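Local coordinates for cell shape-determining protein MreC (Listeria monocytogenes, PDB 2J5U), which is probably involved in forming and maintaining the shape of the rod-like bacterial cell, at residues T105-I110 with G213-L219; K172-T178 with I189-E195. All blocks are in the same frame, centred on the assembly; numbering follows the deposited sequence.

Contact 1 (T105-I110 with G213-L219)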
ATOM      1  N   THR A 105      48.986 -13.824  57.268  1.00 53.82           N
ATOM      2  CA  THR A 105      50.190 -13.007  57.205  1.00 56.26           C
ATOM      3  C   THR A 105      50.292 -12.703  55.715  1.00 59.75           C
ATOM      4  O   THR A 105      49.573 -13.294  54.906  1.00 60.57           O
ATOM      5  CB  THR A 105      51.476 -13.769  57.618  1.00 52.81           C
ATOM      6  OG1 THR A 105      51.767 -14.782  56.648  1.00 51.08           O
ATOM      7  CG2 THR A 105      51.315 -14.397  58.976  1.00 51.23           C
ATOM      8  N   PRO A 106      51.177 -11.774  55.334  1.00 61.81           N
ATOM      9  CA  PRO A 106      51.347 -11.420  53.922  1.00 61.55           C
ATOM     10  C   PRO A 106      51.561 -12.612  52.977  1.00 62.07           C
ATOM     11  O   PRO A 106      50.967 -12.673  51.901  1.00 63.50           O
ATOM     12  CB  PRO A 106      52.546 -10.489  53.963  1.00 61.51           C
ATOM     13  CG  PRO A 106      52.304  -9.747  55.260  1.00 61.50           C
ATOM     14  CD  PRO A 106      51.938 -10.859  56.206  1.00 61.12           C
ATOM     15  N   SER A 107      52.398 -13.561  53.375  1.00 61.06           N
ATOM     16  CA  SER A 107      52.665 -14.708  52.523  1.00 60.62           C
ATOM     17  C   SER A 107      51.687 -15.878  52.634  1.00 60.19           C
ATOM     18  O   SER A 107      51.958 -16.957  52.101  1.00 60.60           O
ATOM     19  CB  SER A 107      54.101 -15.200  52.752  1.00 62.62           C
ATOM     20  OG  SER A 107      54.582 -14.828  54.033  1.00 66.35           O
ATOM     21  N   GLY A 108      50.556 -15.690  53.311  1.00 59.09           N
ATOM     22  CA  GLY A 108      49.595 -16.782  53.405  1.00 56.51           C
ATOM     23  C   GLY A 108      48.720 -16.944  54.638  1.00 55.57           C
ATOM     24  O   GLY A 108      48.787 -16.180  55.604  1.00 55.68           O
ATOM     25  N   LEU A 109      47.875 -17.966  54.581  1.00 55.11           N
ATOM     26  CA  LEU A 109      46.957 -18.309  55.665  1.00 53.13           C
ATOM     27  C   LEU A 109      47.716 -19.037  56.780  1.00 52.93           C
ATOM     28  O   LEU A 109      48.513 -19.941  56.497  1.00 49.76           O
ATOM     29  CB  LEU A 109      45.864 -19.243  55.131  1.00 50.75           C
ATOM     30  CG  LEU A 109      44.856 -19.759  56.160  1.00 51.45           C
ATOM     31  CD1 LEU A 109      44.005 -18.604  56.593  1.00 50.76           C
ATOM     32  CD2 LEU A 109      43.971 -20.830  55.594  1.00 47.69           C
ATOM     33  N   ILE A 110      47.483 -18.667  58.037  1.00 52.08           N
ATOM     34  CA  ILE A 110      48.170 -19.381  59.114  1.00 53.75           C
ATOM     35  C   ILE A 110      47.239 -20.080  60.109  1.00 53.05           C
ATOM     36  O   ILE A 110      47.681 -20.912  60.894  1.00 52.35           O
ATOM     37  CB  ILE A 110      49.143 -18.471  59.907  1.00 53.77           C
ATOM     38  CG1 ILE A 110      48.362 -17.457  60.739  1.00 54.37           C
ATOM     39  CG2 ILE A 110      50.094 -17.789  58.944  1.00 54.10           C
ATOM     40  CD1 ILE A 110      49.187 -16.756  61.760  1.00 56.45           C
ATOM     41  N   GLY A 213      52.449 -21.498  52.065  1.00 61.12           N
ATOM     42  CA  GLY A 213      53.185 -20.332  51.617  1.00 62.01           C
ATOM     43  C   GLY A 213      53.702 -19.525  52.786  1.00 62.87           C
ATOM     44  O   GLY A 213      54.786 -18.943  52.732  1.00 64.75           O
ATOM     45  N   ALA A 214      52.922 -19.482  53.853  1.00 63.13           N
ATOM     46  CA  ALA A 214      53.338 -18.739  55.024  1.00 64.39           C
ATOM     47  C   ALA A 214      54.222 -19.622  55.892  1.00 64.60           C
ATOM     48  O   ALA A 214      53.981 -20.817  56.017  1.00 63.89           O
ATOM     49  CB  ALA A 214      52.118 -18.284  55.813  1.00 64.46           C
ATOM     50  N   ASP A 215      55.267 -19.035  56.467  1.00 66.64           N
ATOM     51  CA  ASP A 215      56.148 -19.786  57.350  1.00 67.82           C
ATOM     52  C   ASP A 215      55.560 -19.637  58.741  1.00 68.16           C
ATOM     53  O   ASP A 215      55.513 -18.529  59.279  1.00 67.84           O
ATOM     54  CB  ASP A 215      57.555 -19.208  57.351  1.00 71.12           C
ATOM     55  CG  ASP A 215      58.401 -19.768  58.484  1.00 74.06           C
ATOM     56  OD1 ASP A 215      58.652 -21.001  58.491  1.00 72.18           O
ATOM     57  OD2 ASP A 215      58.795 -18.978  59.374  1.00 75.83           O
ATOM     58  N   MET A 216      55.127 -20.742  59.337  1.00 67.22           N
ATOM     59  CA  MET A 216      54.506 -20.657  60.647  1.00 65.68           C
ATOM     60  C   MET A 216      55.419 -20.969  61.828  1.00 66.64           C
ATOM     61  O   MET A 216      54.980 -20.944  62.979  1.00 67.14           O
ATOM     62  CB  MET A 216      53.265 -21.549  60.648  1.00 64.34           C
ATOM     63  CG  MET A 216      52.261 -21.105  59.598  1.00 62.78           C
ATOM     64  SD  MET A 216      51.149 -22.380  59.062  1.00 62.39           S
ATOM     65  CE  MET A 216      49.943 -22.155  60.169  1.00 63.89           C
ATOM     66  N   TYR A 217      56.692 -21.234  61.557  1.00 68.04           N
ATOM     67  CA  TYR A 217      57.627 -21.537  62.637  1.00 69.10           C
ATOM     68  C   TYR A 217      57.967 -20.320  63.473  1.00 67.84           C
ATOM     69  O   TYR A 217      58.291 -20.440  64.647  1.00 67.23           O
ATOM     70  CB  TYR A 217      58.922 -22.141  62.098  1.00 72.36           C
ATOM     71  CG  TYR A 217      59.965 -22.387  63.179  1.00 77.00           C
ATOM     72  CD1 TYR A 217      61.044 -21.505  63.359  1.00 78.61           C
ATOM     73  CD2 TYR A 217      59.855 -23.483  64.045  1.00 78.22           C
ATOM     74  CE1 TYR A 217      61.988 -21.710  64.379  1.00 80.59           C
ATOM     75  CE2 TYR A 217      60.787 -23.699  65.068  1.00 80.10           C
ATOM     76  CZ  TYR A 217      61.849 -22.811  65.230  1.00 81.89           C
ATOM     77  OH  TYR A 217      62.755 -23.025  66.251  1.00 82.12           O
ATOM     78  N   ASP A 218      57.893 -19.146  62.871  1.00 67.84           N
ATOM     79  CA  ASP A 218      58.209 -17.931  63.598  1.00 68.99           C
ATOM     80  C   ASP A 218      57.147 -16.887  63.289  1.00 68.44           C
ATOM     81  O   ASP A 218      57.203 -16.213  62.268  1.00 70.09           O
ATOM     82  CB  ASP A 218      59.594 -17.438  63.178  1.00 72.03           C
ATOM     83  CG  ASP A 218      60.059 -16.227  63.973  1.00 76.34           C
ATOM     84  OD1 ASP A 218      61.142 -15.705  63.641  1.00 80.49           O
ATOM     85  OD2 ASP A 218      59.361 -15.795  64.923  1.00 78.38           O
ATOM     86  N   LEU A 219      56.175 -16.743  64.173  1.00 67.08           N
ATOM     87  CA  LEU A 219      55.106 -15.788  63.933  1.00 65.20           C
ATOM     88  C   LEU A 219      55.184 -14.610  64.867  1.00 65.46           C
ATOM     89  O   LEU A 219      55.447 -14.773  66.053  1.00 67.05           O
ATOM     90  CB  LEU A 219      53.745 -16.455  64.121  1.00 63.68           C
ATOM     91  CG  LEU A 219      53.394 -17.650  63.248  1.00 62.71           C
ATOM     92  CD1 LEU A 219      52.204 -18.357  63.845  1.00 63.56           C
ATOM     93  CD2 LEU A 219      53.100 -17.192  61.842  1.00 63.66           C
TER
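A214 sets its methyl group over the tight turn of 105-110. Its CB lies 3.6 Å from T105 OG1, 3.8 Å from G108 CA and 3.8 Å from I110 CG2. The turn is a type I beta turn from T105 to G108. T105 N donates to G108 O at 2.9 Å, and G108 N donates to T105 O at 3.0 Å. This two-residue hairpin loop joins strands 102-105 and 108-116 of one of the two six-stranded antiparallel barrels of MreC. The paired barrels resemble the chymotrypsin-like double barrel, probably a kinship of fold without protease activity. The segment 213-219 leaves strand 205-212 of the other barrel and leads back to strand 221-227 of the first. Apolar contact holds the pair together, with no hydrogen bond between the segments. At the G108 backbone angles (phi near 148°) a CB would be jammed against S107 O, and it would also run into A214 N. A CB on G213 would collide with S107 O. I110 points toward the loop. Its CD1 meets L219 CD2 at 3.9 Å, and its CB is 3.8 Å from M216 CE. P106 and S107 also pack on E37 and E36, respectively, of the second subunit.

Contact 2 (K172-T178 with I189-E195)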
ATOM      1  N   LYS A 172      52.355 -29.893  39.742  1.00 77.15           N
ATOM      2  CA  LYS A 172      53.105 -29.274  40.822  1.00 76.45           C
ATOM      3  C   LYS A 172      53.281 -27.780  40.562  1.00 75.02           C
ATOM      4  O   LYS A 172      53.807 -27.392  39.522  1.00 75.66           O
ATOM      5  CB  LYS A 172      54.480 -29.934  40.948  1.00 78.18           C
ATOM      6  CG  LYS A 172      55.458 -29.143  41.797  1.00 80.32           C
ATOM      7  CD  LYS A 172      56.813 -29.815  41.863  1.00 81.29           C
ATOM      8  CE  LYS A 172      57.772 -28.986  42.691  1.00 81.66           C
ATOM      9  NZ  LYS A 172      59.117 -29.606  42.729  1.00 83.05           N
ATOM     10  N   GLY A 173      52.836 -26.945  41.500  1.00 72.60           N
ATOM     11  CA  GLY A 173      52.977 -25.509  41.332  1.00 69.38           C
ATOM     12  C   GLY A 173      51.668 -24.742  41.308  1.00 68.07           C
ATOM     13  O   GLY A 173      51.650 -23.501  41.381  1.00 66.37           O
ATOM     14  N   GLN A 174      50.562 -25.471  41.188  1.00 67.17           N
ATOM     15  CA  GLN A 174      49.256 -24.826  41.171  1.00 66.59           C
ATOM     16  C   GLN A 174      49.002 -24.222  42.544  1.00 65.10           C
ATOM     17  O   GLN A 174      49.361 -24.805  43.576  1.00 64.08           O
ATOM     18  CB  GLN A 174      48.149 -25.828  40.834  1.00 67.32           C
ATOM     19  CG  GLN A 174      48.302 -26.505  39.486  1.00 69.53           C
ATOM     20  CD  GLN A 174      47.066 -27.285  39.088  1.00 71.12           C
ATOM     21  OE1 GLN A 174      46.029 -26.699  38.772  1.00 72.60           O
ATOM     22  NE2 GLN A 174      47.165 -28.612  39.112  1.00 71.19           N
ATOM     23  N   LYS A 175      48.388 -23.047  42.552  1.00 63.61           N
ATOM     24  CA  LYS A 175      48.099 -22.370  43.799  1.00 61.31           C
ATOM     25  C   LYS A 175      46.801 -22.855  44.418  1.00 59.65           C
ATOM     26  O   LYS A 175      45.851 -23.211  43.718  1.00 59.38           O
ATOM     27  CB  LYS A 175      48.068 -20.869  43.559  1.00 61.59           C
ATOM     28  CG  LYS A 175      49.291 -20.458  42.787  1.00 65.63           C
ATOM     29  CD  LYS A 175      49.700 -19.031  43.010  1.00 68.59           C
ATOM     30  CE  LYS A 175      50.917 -18.737  42.151  1.00 70.58           C
ATOM     31  NZ  LYS A 175      51.431 -17.373  42.390  1.00 74.65           N
ATOM     32  N   VAL A 176      46.794 -22.897  45.745  1.00 57.10           N
ATOM     33  CA  VAL A 176      45.633 -23.326  46.507  1.00 54.59           C
ATOM     34  C   VAL A 176      45.179 -22.148  47.356  1.00 52.95           C
ATOM     35  O   VAL A 176      45.984 -21.494  48.016  1.00 51.92           O
ATOM     36  CB  VAL A 176      45.980 -24.535  47.412  1.00 54.32           C
ATOM     37  CG1 VAL A 176      44.791 -24.898  48.280  1.00 54.27           C
ATOM     38  CG2 VAL A 176      46.371 -25.719  46.554  1.00 52.89           C
ATOM     39  N   VAL A 177      43.884 -21.865  47.320  1.00 53.08           N
ATOM     40  CA  VAL A 177      43.340 -20.748  48.082  1.00 52.31           C
ATOM     41  C   VAL A 177      42.083 -21.166  48.825  1.00 50.87           C
ATOM     42  O   VAL A 177      41.566 -22.252  48.611  1.00 51.67           O
ATOM     43  CB  VAL A 177      42.999 -19.551  47.155  1.00 53.66           C
ATOM     44  CG1 VAL A 177      44.238 -19.102  46.423  1.00 52.66           C
ATOM     45  CG2 VAL A 177      41.922 -19.944  46.163  1.00 53.34           C
ATOM     46  N   THR A 178      41.604 -20.301  49.707  1.00 50.03           N
ATOM     47  CA  THR A 178      40.402 -20.595  50.463  1.00 50.44           C
ATOM     48  C   THR A 178      39.197 -20.441  49.550  1.00 50.85           C
ATOM     49  O   THR A 178      39.129 -19.515  48.748  1.00 52.24           O
ATOM     50  CB  THR A 178      40.256 -19.655  51.658  1.00 50.45           C
ATOM     51  OG1 THR A 178      40.412 -18.303  51.223  1.00 51.73           O
ATOM     52  CG2 THR A 178      41.305 -19.964  52.701  1.00 48.70           C
ATOM     53  N   ILE A 189      42.109 -16.402  50.027  1.00 57.30           N
ATOM     54  CA  ILE A 189      43.323 -16.268  50.811  1.00 57.09           C
ATOM     55  C   ILE A 189      44.280 -17.353  50.352  1.00 56.24           C
ATOM     56  O   ILE A 189      43.899 -18.514  50.253  1.00 56.81           O
ATOM     57  CB  ILE A 189      43.057 -16.425  52.318  1.00 59.60           C
ATOM     58  CG1 ILE A 189      42.351 -15.185  52.871  1.00 59.87           C
ATOM     59  CG2 ILE A 189      44.385 -16.536  53.063  1.00 60.17           C
ATOM     60  CD1 ILE A 189      41.201 -14.703  52.056  1.00 64.34           C
ATOM     61  N   PHE A 190      45.520 -16.974  50.058  1.00 55.37           N
ATOM     62  CA  PHE A 190      46.523 -17.941  49.603  1.00 55.92           C
ATOM     63  C   PHE A 190      46.899 -18.923  50.718  1.00 55.65           C
ATOM     64  O   PHE A 190      47.170 -18.521  51.853  1.00 54.15           O
ATOM     65  CB  PHE A 190      47.792 -17.221  49.111  1.00 55.14           C
ATOM     66  CG  PHE A 190      48.852 -18.155  48.574  1.00 55.69           C
ATOM     67  CD1 PHE A 190      48.616 -18.924  47.433  1.00 55.79           C
ATOM     68  CD2 PHE A 190      50.076 -18.292  49.224  1.00 54.30           C
ATOM     69  CE1 PHE A 190      49.588 -19.823  46.945  1.00 53.92           C
ATOM     70  CE2 PHE A 190      51.048 -19.182  48.751  1.00 52.66           C
ATOM     71  CZ  PHE A 190      50.802 -19.950  47.606  1.00 52.70           C
ATOM     72  N   ILE A 191      46.917 -20.209  50.387  1.00 55.30           N
ATOM     73  CA  ILE A 191      47.257 -21.232  51.365  1.00 57.35           C
ATOM     74  C   ILE A 191      48.635 -21.812  51.074  1.00 59.83           C
ATOM     75  O   ILE A 191      49.493 -21.863  51.954  1.00 61.51           O
ATOM     76  CB  ILE A 191      46.246 -22.396  51.354  1.00 56.05           C
ATOM     77  CG1 ILE A 191      44.858 -21.910  51.792  1.00 54.80           C
ATOM     78  CG2 ILE A 191      46.736 -23.492  52.249  1.00 53.31           C
ATOM     79  CD1 ILE A 191      43.799 -22.990  51.743  1.00 52.87           C
ATOM     80  N   GLY A 192      48.846 -22.251  49.837  1.00 60.62           N
ATOM     81  CA  GLY A 192      50.126 -22.832  49.481  1.00 60.59           C
ATOM     82  C   GLY A 192      50.214 -23.334  48.054  1.00 61.49           C
ATOM     83  O   GLY A 192      49.426 -22.944  47.197  1.00 62.19           O
ATOM     84  N   THR A 193      51.160 -24.234  47.809  1.00 62.62           N
ATOM     85  CA  THR A 193      51.392 -24.768  46.475  1.00 62.90           C
ATOM     86  C   THR A 193      51.329 -26.280  46.391  1.00 63.80           C
ATOM     87  O   THR A 193      51.826 -26.967  47.280  1.00 65.20           O
ATOM     88  CB  THR A 193      52.771 -24.328  45.991  1.00 63.23           C
ATOM     89  OG1 THR A 193      52.756 -22.916  45.758  1.00 64.66           O
ATOM     90  CG2 THR A 193      53.162 -25.062  44.725  1.00 64.69           C
ATOM     91  N   ILE A 194      50.719 -26.809  45.331  1.00 65.01           N
ATOM     92  CA  ILE A 194      50.678 -28.261  45.192  1.00 66.24           C
ATOM     93  C   ILE A 194      52.124 -28.662  45.011  1.00 68.68           C
ATOM     94  O   ILE A 194      52.870 -28.037  44.257  1.00 69.49           O
ATOM     95  CB  ILE A 194      49.887 -28.739  43.966  1.00 64.82           C
ATOM     96  CG1 ILE A 194      48.398 -28.470  44.163  1.00 65.12           C
ATOM     97  CG2 ILE A 194      50.111 -30.227  43.764  1.00 62.14           C
ATOM     98  CD1 ILE A 194      47.531 -28.983  43.036  1.00 64.73           C
ATOM     99  N   GLU A 195      52.526 -29.707  45.707  1.00 71.31           N
ATOM    100  CA  GLU A 195      53.898 -30.145  45.633  1.00 73.47           C
ATOM    101  C   GLU A 195      53.937 -31.571  45.142  1.00 74.31           C
ATOM    102  O   GLU A 195      54.793 -31.940  44.349  1.00 75.58           O
ATOM    103  CB  GLU A 195      54.511 -30.056  47.025  1.00 75.86           C
ATOM    104  CG  GLU A 195      55.972 -30.405  47.113  1.00 80.86           C
ATOM    105  CD  GLU A 195      56.833 -29.407  46.384  1.00 84.47           C
ATOM    106  OE1 GLU A 195      56.584 -28.185  46.532  1.00 86.70           O
ATOM    107  OE2 GLU A 195      57.760 -29.845  45.670  1.00 86.38           O
TER
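A classic beta bulge interrupts this pairing: I191 and G192 both face V176. V176 O accepts a hydrogen bond from I191 N at 2.9 Å and a weak one from G192 N at 3.5 Å. V176 N donates to G192 O at 3.0 Å. The two strands, 175-178 and 190-199, form an antiparallel beta hairpin in one of the two MreC barrels. The axes of the paired parts come within 4.6 Å, with 156° between their directions. K175 pairs with T193 and V177 with F190, both as non-hydrogen-bonded pairs. The extra residue shifts the register by one between V176 and V177. Before strand 175-178 begins, G173 N donates to I194 O at 3.0 Å, and I194 N donates to Q174 O at 3.0 Å.

V176 packs on I191 and I194: V176 CG1 lies 4.1 Å from I191 CD1, and V176 CG2 lies 4.2 Å from I194 CG1. A137 of the neighbouring strand 135-139 also touches V176 and I191. K175, V177 and F190 point to the opposite face from V176. There K175 CB and V177 CG1 sit at the edge of the F190 ring. The second subunit covers part of this face, where K175 forms a salt bridge with its E42. At the exposed end, K172 NZ bridges to E195 OE2 at 3.2 Å. At the buried end, T178 N donates to I189 O at 3.0 Å, and T178 OG1 accepts from I189 N at 2.8 Å.

In the fold
Contact 2 is nested along the chain inside the loop closed by contact 1. The order is 105-110, 172-178, 189-195 and 213-219. Their centres are about 13 Å apart, and each lies about 9 Å from the centre of the chain. Contact 1 brings the hairpin of the first barrel against the connection that returns from the second. Contact 2 is a hairpin of that second barrel. The two meet directly through two probable hydrogen bonds. L109 N to F190 O, at 2.9 Å, links the two barrels. G213 N to I191 O, at 3.0 Å, ties the start of the connecting loop to the second. Both contacts touch the second subunit, so the junction lies beside a subunit interface, probably that of the dimer.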